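Local coordinates for ARO (armadillo repeats only protein) (Plasmodium falciparum Santa Lucia, PDB 5EWP) that probably serves as a protein-binding armadillo-repeat scaffold in the translocation and attachment of rhoptries to the apical pole of the parasite, at residues Q29-L34 with T64-L69; I58-A63 with E99-H104; A89-L94 with H104-A109; S111-S114 with K119-I122. All blocks are in the same frame, centred on the assembly; numbering follows the deposited sequence.

Contact 1 of 4, residues Q29-L34 with T64-L69; sequences QEFVNL and TQLAIL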
# COMPACT_ATOMS: atom_id res chain seq x y z
N GLN A 29 0.29 -5.05 21.36
CA GLN A 29 -0.74 -4.13 21.83
C GLN A 29 -0.15 -2.82 22.32
O GLN A 29 -0.73 -1.74 22.10
CB GLN A 29 -1.57 -4.75 22.96
CG GLN A 29 -2.74 -3.88 23.40
CD GLN A 29 -3.77 -3.69 22.30
OE1 GLN A 29 -4.55 -4.60 22.00
NE2 GLN A 29 -3.78 -2.51 21.70
N GLU A 30 0.99 -2.89 22.98
CA GLU A 30 1.61 -1.66 23.49
C GLU A 30 2.12 -0.79 22.33
O GLU A 30 1.96 0.43 22.35
CB GLU A 30 2.74 -1.99 24.46
CG GLU A 30 3.32 -0.81 25.18
CD GLU A 30 2.35 -0.11 26.11
OE1 GLU A 30 1.28 -0.67 26.43
OE2 GLU A 30 2.68 1.00 26.56
N PHE A 31 2.72 -1.42 21.32
CA PHE A 31 3.11 -0.69 20.12
C PHE A 31 1.90 0.01 19.48
O PHE A 31 1.99 1.16 19.09
CB PHE A 31 3.78 -1.62 19.09
CG PHE A 31 5.25 -1.88 19.36
CD1 PHE A 31 6.11 -0.85 19.71
CD2 PHE A 31 5.76 -3.17 19.24
CE1 PHE A 31 7.46 -1.10 19.93
CE2 PHE A 31 7.11 -3.43 19.47
CZ PHE A 31 7.96 -2.38 19.82
N VAL A 32 0.77 -0.68 19.36
CA VAL A 32 -0.41 -0.03 18.81
C VAL A 32 -0.84 1.18 19.65
O VAL A 32 -1.14 2.25 19.12
CB VAL A 32 -1.57 -1.04 18.66
CG1 VAL A 32 -2.86 -0.35 18.24
CG2 VAL A 32 -1.18 -2.06 17.61
N ASN A 33 -0.85 1.02 20.98
CA ASN A 33 -1.20 2.11 21.88
C ASN A 33 -0.24 3.27 21.76
O ASN A 33 -0.62 4.43 21.95
CB ASN A 33 -1.23 1.63 23.33
CG ASN A 33 -2.31 0.61 23.58
OD1 ASN A 33 -3.31 0.57 22.88
ND2 ASN A 33 -2.10 -0.23 24.60
N LEU A 34 1.02 2.94 21.46
CA LEU A 34 2.08 3.95 21.37
C LEU A 34 2.09 4.71 20.04
O LEU A 34 2.75 5.74 19.91
CB LEU A 34 3.43 3.28 21.59
CG LEU A 34 3.79 2.95 23.04
CD1 LEU A 34 5.06 2.15 23.04
CD2 LEU A 34 3.97 4.25 23.85
N THR A 64 6.46 1.74 12.82
CA THR A 64 7.51 1.07 12.07
C THR A 64 7.82 -0.32 12.66
O THR A 64 7.99 -1.29 11.93
CB THR A 64 8.78 1.93 12.01
OG1 THR A 64 8.44 3.21 11.44
CG2 THR A 64 9.83 1.26 11.16
N GLN A 65 7.88 -0.44 13.98
CA GLN A 65 8.15 -1.76 14.58
C GLN A 65 7.01 -2.72 14.27
O GLN A 65 7.24 -3.92 14.07
CB GLN A 65 8.35 -1.67 16.09
CG GLN A 65 9.55 -0.81 16.50
CD GLN A 65 10.88 -1.27 15.89
OE1 GLN A 65 11.72 -0.44 15.56
NE2 GLN A 65 11.06 -2.58 15.74
N LEU A 66 5.78 -2.21 14.25
CA LEU A 66 4.62 -3.05 13.90
C LEU A 66 4.73 -3.52 12.45
O LEU A 66 4.44 -4.68 12.14
CB LEU A 66 3.31 -2.29 14.14
CG LEU A 66 2.92 -2.14 15.61
CD1 LEU A 66 1.83 -1.08 15.82
CD2 LEU A 66 2.52 -3.49 16.23
N ALA A 67 5.18 -2.63 11.57
CA ALA A 67 5.39 -3.00 10.17
C ALA A 67 6.44 -4.10 10.04
O ALA A 67 6.31 -5.01 9.22
CB ALA A 67 5.79 -1.78 9.36
N ILE A 68 7.48 -4.01 10.85
CA ILE A 68 8.53 -5.02 10.85
C ILE A 68 7.97 -6.37 11.27
O ILE A 68 8.23 -7.39 10.63
CB ILE A 68 9.71 -4.59 11.77
CG1 ILE A 68 10.44 -3.42 11.11
CG2 ILE A 68 10.66 -5.74 12.00
CD1 ILE A 68 11.45 -2.71 12.03
N LEU A 69 7.15 -6.37 12.32
CA LEU A 69 6.53 -7.61 12.76
C LEU A 69 5.62 -8.16 11.67
O LEU A 69 5.60 -9.38 11.43
CB LEU A 69 5.77 -7.40 14.06
CG LEU A 69 6.61 -7.01 15.28
CD1 LEU A 69 5.73 -6.80 16.51
CD2 LEU A 69 7.68 -8.07 15.54
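F31 and V32 on helix 28-34 meet Q65 and L66 on helix 58-70 in a contact made of carbon against carbon, with no hydrogen bond crossing it. The CH-pi part lies between F31 and Q65. CB of Q65 sits over one face of the phenyl ring, displaced toward the rim, 3.9 Å from the F31 ring centroid and 15° off the ring normal; the nearest pair is F31 CZ with Q65 CB at 3.8 Å. Q65 CG lies just past the rim, 4.0 Å from F31 CE1. A bend at chi2 then carries the Q65 amide away from helix 28-34, so that its methylenes, not its polar end, lie against the aromatic group.

The aliphatic part centres on L66, whose branch point and two methyls are divided between two neighbours. L66 CG and CD2 both press on the CB of F31, the first at 3.6 Å, while L66 CD1 reaches CG2 of V32, also at 3.6 Å, the two side chains crossing at about a right angle. V32 CG1 points anti to the backbone N (chi1 173°), which leaves CG2 as the branch turned to the leucine.

F19 of helix 14-25 meets the F31 ring with the planes inclined to each other and also touches Q65, adding a third helix to this buried cluster. The segment axes come within 9.8 Å at 142°, and F31 faces L66 across them. Such roughly antiparallel apolar packing of a short helix on a longer one is consistent with the helix-on-helix core of an armadillo-type solenoid.

Contact 2 of 4, residues I58-A63 with E99-H104; sequences IGALSA and ELDRVH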
# COMPACT_ATOMS: atom_id res chain seq x y z
N ILE A 58 8.01 8.75 18.79
CA ILE A 58 7.77 7.39 19.26
C ILE A 58 6.57 6.78 18.51
O ILE A 58 6.55 5.58 18.21
CB ILE A 58 7.54 7.36 20.78
CG1 ILE A 58 8.86 7.61 21.51
CG2 ILE A 58 6.95 6.05 21.24
CD1 ILE A 58 9.87 6.50 21.30
N GLY A 59 5.58 7.62 18.20
CA GLY A 59 4.41 7.16 17.45
C GLY A 59 4.76 6.56 16.10
O GLY A 59 4.36 5.45 15.77
N ALA A 60 5.54 7.29 15.30
CA ALA A 60 5.94 6.76 14.00
C ALA A 60 6.90 5.57 14.15
O ALA A 60 6.88 4.65 13.33
CB ALA A 60 6.58 7.85 13.17
N LEU A 61 7.73 5.60 15.18
CA LEU A 61 8.67 4.51 15.41
C LEU A 61 7.94 3.21 15.78
O LEU A 61 8.34 2.11 15.39
CB LEU A 61 9.63 4.90 16.52
CG LEU A 61 10.81 3.95 16.74
CD1 LEU A 61 11.67 3.83 15.50
CD2 LEU A 61 11.61 4.47 17.93
N SER A 62 6.86 3.36 16.55
CA SER A 62 6.05 2.22 16.97
C SER A 62 5.33 1.62 15.76
O SER A 62 5.29 0.40 15.60
CB SER A 62 5.05 2.66 18.03
OG SER A 62 5.73 3.07 19.22
N ALA A 63 4.79 2.47 14.91
CA ALA A 63 4.18 2.02 13.66
C ALA A 63 5.21 1.26 12.82
O ALA A 63 4.89 0.25 12.19
CB ALA A 63 3.60 3.21 12.88
N GLU A 99 2.43 14.60 8.93
CA GLU A 99 3.82 14.19 9.15
C GLU A 99 4.14 13.04 8.21
O GLU A 99 3.52 11.98 8.27
CB GLU A 99 4.05 13.79 10.61
CG GLU A 99 3.84 14.95 11.57
CD GLU A 99 4.59 16.22 11.13
OE1 GLU A 99 5.80 16.15 10.81
OE2 GLU A 99 3.96 17.29 11.08
N LEU A 100 5.12 13.25 7.34
CA LEU A 100 5.42 12.29 6.29
C LEU A 100 5.79 10.92 6.87
O LEU A 100 5.39 9.89 6.31
CB LEU A 100 6.55 12.86 5.42
CG LEU A 100 6.60 12.67 3.92
CD1 LEU A 100 5.22 12.81 3.31
CD2 LEU A 100 7.51 13.76 3.36
N ASP A 101 6.51 10.90 8.00
CA ASP A 101 6.96 9.63 8.56
C ASP A 101 5.79 8.81 9.12
O ASP A 101 5.82 7.59 9.08
CB ASP A 101 8.03 9.84 9.65
CG ASP A 101 7.60 10.82 10.73
OD1 ASP A 101 7.09 11.91 10.39
OD2 ASP A 101 7.80 10.50 11.92
N ARG A 102 4.76 9.49 9.61
CA ARG A 102 3.57 8.80 10.12
C ARG A 102 2.79 8.16 8.99
O ARG A 102 2.34 7.00 9.08
CB ARG A 102 2.68 9.78 10.90
CG ARG A 102 3.16 9.98 12.33
CD ARG A 102 2.30 10.95 13.14
NE ARG A 102 2.88 11.07 14.46
CZ ARG A 102 2.45 10.42 15.54
NH1 ARG A 102 1.37 9.65 15.47
NH2 ARG A 102 3.08 10.58 16.70
N VAL A 103 2.60 8.91 7.91
CA VAL A 103 1.87 8.38 6.77
C VAL A 103 2.65 7.21 6.18
O VAL A 103 2.10 6.15 5.93
CB VAL A 103 1.64 9.42 5.68
CG1 VAL A 103 0.92 8.76 4.48
CG2 VAL A 103 0.81 10.58 6.24
N HIS A 104 3.96 7.41 5.95
CA HIS A 104 4.75 6.35 5.33
C HIS A 104 4.75 5.08 6.15
O HIS A 104 4.60 3.99 5.60
CB HIS A 104 6.18 6.82 5.11
CG HIS A 104 6.32 7.83 4.01
ND1 HIS A 104 7.51 8.46 3.73
CD2 HIS A 104 5.43 8.28 3.10
CE1 HIS A 104 7.34 9.29 2.72
NE2 HIS A 104 6.08 9.19 2.31
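Near-parallel helices packed side by side, as in an armadillo-type solenoid, meet here, where the first turns of helix 58-70 and helix 100-113 run 21° from parallel and 8.9 Å apart at their axes. The small residues G59 and A60 permit this approach: CA of A60 lies 5.0 Å from CA of R102. The A60 methyl points at the second helix and touches two side chains there, D101 OD2 at 3.2 Å and, more loosely, R102 CG at 4.1 Å.

Near-parallel stacking of helices is the way armadillo repeats extend into a superhelix, and in this pair a long arginine reaches back along the seam. R102 runs extended from CG to NE (chi3 -179°), which brings its guanidinium alongside the start of helix 58-70, with NH2 3.7 Å from the CA of G59 and one face turned over the backbone N of A60. NH1 of R102 donates to the carbonyl of C35, so the group also ties in the chain after helix 28-34. The carboxylate of D101 pairs through OD1 with K56, just ahead of helix 58-70, a charge that E99 OE1 shares.

Contact 3 of 4, residues A89-L94 with H104-A109; sequences AVFINL and HAAVVA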
# COMPACT_ATOMS: atom_id res chain seq x y z
N ALA A 89 -7.29 0.32 12.48
CA ALA A 89 -7.92 1.63 12.68
C ALA A 89 -6.88 2.68 13.07
O ALA A 89 -6.93 3.82 12.62
CB ALA A 89 -9.00 1.55 13.75
N VAL A 90 -5.92 2.26 13.88
CA VAL A 90 -4.85 3.15 14.33
C VAL A 90 -3.98 3.59 13.15
O VAL A 90 -3.63 4.77 13.04
CB VAL A 90 -4.02 2.47 15.42
CG1 VAL A 90 -2.74 3.24 15.70
CG2 VAL A 90 -4.85 2.34 16.70
N PHE A 91 -3.63 2.67 12.25
CA PHE A 91 -2.86 3.04 11.06
C PHE A 91 -3.66 3.97 10.13
O PHE A 91 -3.11 4.88 9.54
CB PHE A 91 -2.41 1.80 10.28
CG PHE A 91 -1.40 0.96 11.01
CD1 PHE A 91 -0.31 1.56 11.63
CD2 PHE A 91 -1.55 -0.42 11.08
CE1 PHE A 91 0.62 0.78 12.31
CE2 PHE A 91 -0.62 -1.19 11.77
CZ PHE A 91 0.46 -0.59 12.38
N ILE A 92 -4.96 3.72 9.99
CA ILE A 92 -5.74 4.60 9.12
C ILE A 92 -5.75 6.02 9.67
O ILE A 92 -5.67 7.00 8.93
CB ILE A 92 -7.18 4.06 8.93
CG1 ILE A 92 -7.11 2.78 8.09
CG2 ILE A 92 -8.04 5.10 8.22
CD1 ILE A 92 -8.41 1.98 8.00
N ASN A 93 -5.76 6.13 10.99
CA ASN A 93 -5.65 7.44 11.62
C ASN A 93 -4.31 8.10 11.30
O ASN A 93 -4.24 9.32 11.09
CB ASN A 93 -5.81 7.30 13.13
CG ASN A 93 -5.96 8.63 13.80
OD1 ASN A 93 -6.78 9.46 13.39
ND2 ASN A 93 -5.19 8.86 14.85
N LEU A 94 -3.24 7.31 11.25
CA LEU A 94 -1.92 7.87 10.91
C LEU A 94 -1.89 8.35 9.45
O LEU A 94 -1.18 9.29 9.10
CB LEU A 94 -0.83 6.83 11.16
CG LEU A 94 -0.44 6.49 12.59
CD1 LEU A 94 0.74 5.51 12.60
CD2 LEU A 94 -0.05 7.73 13.33
N HIS A 104 3.96 7.41 5.95
CA HIS A 104 4.75 6.35 5.33
C HIS A 104 4.75 5.08 6.15
O HIS A 104 4.60 3.99 5.60
CB HIS A 104 6.18 6.82 5.11
CG HIS A 104 6.32 7.83 4.01
ND1 HIS A 104 7.51 8.46 3.73
CD2 HIS A 104 5.43 8.28 3.10
CE1 HIS A 104 7.34 9.29 2.72
NE2 HIS A 104 6.08 9.19 2.31
N ALA A 105 4.92 5.21 7.46
CA ALA A 105 4.96 4.04 8.32
C ALA A 105 3.63 3.28 8.27
O ALA A 105 3.61 2.05 8.24
CB ALA A 105 5.30 4.44 9.76
N ALA A 106 2.53 4.03 8.24
CA ALA A 106 1.19 3.43 8.15
C ALA A 106 0.98 2.71 6.82
O ALA A 106 0.41 1.63 6.78
CB ALA A 106 0.09 4.52 8.35
N VAL A 107 1.43 3.32 5.73
CA VAL A 107 1.34 2.67 4.43
C VAL A 107 2.16 1.38 4.40
O VAL A 107 1.67 0.34 3.95
CB VAL A 107 1.82 3.62 3.30
CG1 VAL A 107 2.05 2.85 2.01
CG2 VAL A 107 0.79 4.73 3.09
N VAL A 108 3.40 1.44 4.88
CA VAL A 108 4.22 0.22 4.92
C VAL A 108 3.55 -0.87 5.77
O VAL A 108 3.43 -2.02 5.32
CB VAL A 108 5.63 0.51 5.47
CG1 VAL A 108 6.40 -0.80 5.68
CG2 VAL A 108 6.37 1.46 4.52
N ALA A 109 3.07 -0.52 6.96
CA ALA A 109 2.40 -1.50 7.84
C ALA A 109 1.19 -2.12 7.15
O ALA A 109 1.03 -3.34 7.13
CB ALA A 109 1.97 -0.88 9.16
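F91 projects from helix 87-95 onto the small side chains of A106 and A109 on helix 100-113. Its CB starts beside the methyl of A106, the two CB atoms 4.2 Å apart. From there CG lies anti to the carbonyl carbon and beside the backbone N (chi1 -67°), which sends the ring along the second helix to A109. CD1 and CD2, the inner ring atoms, are the more distant from the A109 methyl; CE1 and CE2 come nearer, and CZ closes to 3.6 Å from A109 CB. The methyl therefore rests over one face toward the far rim, 3.7 Å from the F91 ring centroid and 16° off the ring normal, in a CH-pi contact. L66 and L113 also touch this phenyl group, so helix 58-70 and the end of helix 100-113 help to enclose it.

One turn along from F91, L94 lays its CB 3.8 Å from CB of A106. The A106 methyl meets both L94 and the F91 carbonyl O, the latter at 3.4 Å. That carbonyl contact is van der Waals in kind, and no hydrogen bond joins the two segments.

With alanines at both touching positions of helix 100-113, the backbones draw close: the CA atoms of F91 and A106 are 5.0 Å apart, and the segment axes 8.5 Å. They run at 141°, closer to antiparallel than to perpendicular. A short helix followed by a longer one folded back on it is a helical hairpin of the kind from which armadillo-type solenoids are built.

Contact 4 of 4, residues S111-S114 with K119-I122; sequences SFLS and KNCI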
# COMPACT_ATOMS: atom_id res chain seq x y z
N SER A 111 0.44 -2.26 4.01
CA SER A 111 0.74 -3.05 2.82
C SER A 111 1.16 -4.46 3.21
O SER A 111 0.71 -5.42 2.59
CB SER A 111 1.82 -2.38 1.96
OG SER A 111 3.07 -2.32 2.63
N PHE A 112 1.98 -4.62 4.25
CA PHE A 112 2.32 -5.96 4.72
C PHE A 112 1.13 -6.68 5.35
O PHE A 112 0.98 -7.90 5.20
CB PHE A 112 3.46 -5.92 5.74
CG PHE A 112 4.80 -5.73 5.10
CD1 PHE A 112 5.30 -6.69 4.22
CD2 PHE A 112 5.55 -4.61 5.37
CE1 PHE A 112 6.54 -6.51 3.62
CE2 PHE A 112 6.80 -4.43 4.78
CZ PHE A 112 7.29 -5.38 3.90
N LEU A 113 0.30 -5.95 6.08
CA LEU A 113 -0.85 -6.56 6.74
C LEU A 113 -1.86 -7.08 5.73
O LEU A 113 -2.67 -7.96 6.05
CB LEU A 113 -1.53 -5.57 7.69
CG LEU A 113 -0.73 -5.23 8.95
CD1 LEU A 113 -1.40 -4.07 9.62
CD2 LEU A 113 -0.71 -6.44 9.88
N SER A 114 -1.82 -6.52 4.53
CA SER A 114 -2.80 -6.91 3.49
C SER A 114 -2.37 -8.16 2.74
O SER A 114 -3.14 -8.69 1.92
CB SER A 114 -3.03 -5.77 2.50
OG SER A 114 -1.92 -5.61 1.62
N LYS A 119 -8.86 -11.40 6.39
CA LYS A 119 -9.53 -10.66 7.46
C LYS A 119 -9.03 -9.23 7.57
O LYS A 119 -9.81 -8.31 7.77
CB LYS A 119 -9.36 -11.37 8.80
CG LYS A 119 -10.26 -12.60 8.95
CD LYS A 119 -10.18 -13.20 10.33
CE LYS A 119 -11.16 -14.36 10.43
NZ LYS A 119 -11.22 -14.92 11.81
N ASN A 120 -7.71 -9.06 7.45
CA ASN A 120 -7.14 -7.72 7.50
C ASN A 120 -7.62 -6.86 6.36
O ASN A 120 -7.89 -5.67 6.54
CB ASN A 120 -5.61 -7.78 7.48
CG ASN A 120 -5.03 -8.27 8.78
OD1 ASN A 120 -5.73 -8.40 9.77
ND2 ASN A 120 -3.71 -8.52 8.80
N CYS A 121 -7.72 -7.44 5.16
CA CYS A 121 -8.14 -6.67 4.00
C CYS A 121 -9.58 -6.23 4.16
O CYS A 121 -9.95 -5.10 3.82
CB CYS A 121 -7.97 -7.49 2.71
SG CYS A 121 -6.25 -7.75 2.24
N ILE A 122 -10.41 -7.14 4.66
CA ILE A 122 -11.80 -6.81 4.95
C ILE A 122 -11.88 -5.68 5.97
O ILE A 122 -12.65 -4.72 5.79
CB ILE A 122 -12.56 -8.04 5.48
CG1 ILE A 122 -12.75 -9.05 4.35
CG2 ILE A 122 -13.92 -7.62 6.03
CD1 ILE A 122 -13.26 -10.44 4.82
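The last turn of helix 100-113, S111 to L113 with S114 after it, lies against the first turn of helix 118-126, with the CA atoms of S114 and C121 5.4 Å apart. N120 makes the polar link. Its ND2 donates to the backbone O of L113 at 3.0 Å with an N-H...O angle of 161°; the acceptor lies in the amide plane of N120, while the donor is tilted 21° from the plane of the L113 carbonyl. CG of N120 stands beside its own backbone N (chi1 -73°), carrying the amide to the end of the preceding helix. A second bond from ND2 goes to the carbonyl of K79, and OD1 accepts from R83, both on helix 77-84, so three partners fix the rotation of this buried amide.

The L113 side chain crosses that of N120 obliquely, its CD2 3.8 Å from N120 ND2. The other half of the contact is the thiol of C121. Its SG packs on S114, 3.8 Å from S114 CB and 3.3 Å from S114 O. The S114 hydroxyl turns back onto the last turn of helix 100-113, where OG donates to the carbonyl of S111 at 2.8 Å, and it also bonds N154 of helix 142-156.

N120 thus joins the end of helix 100-113 to helix 77-84, a polar tie at the short loop between helix 100-113 and helix 118-126 in this helix-loop-helix of the armadillo-type fold.

Overall arrangement
All four contacts are buried, and none is a surface patch. Contacts 1 and 2 share helix 58-70, while contacts 2, 3 and 4 follow helix 100-113 from its first turn to its last, so these two long helices tie the set together. Contacts 1 and 3 are similar, roughly antiparallel pairings, each with a phenylalanine face over aliphatic carbon; they touch where L66 CD1 meets F91 CZ at 3.7 Å. Chemistry turns polar at the helix ends: contact 2 has an arginine and a carboxylate beside its near-parallel helices, and contact 4 an asparagine bond to a backbone carbonyl. Contacts 2 and 4 do not touch, their centres about 19 Å apart.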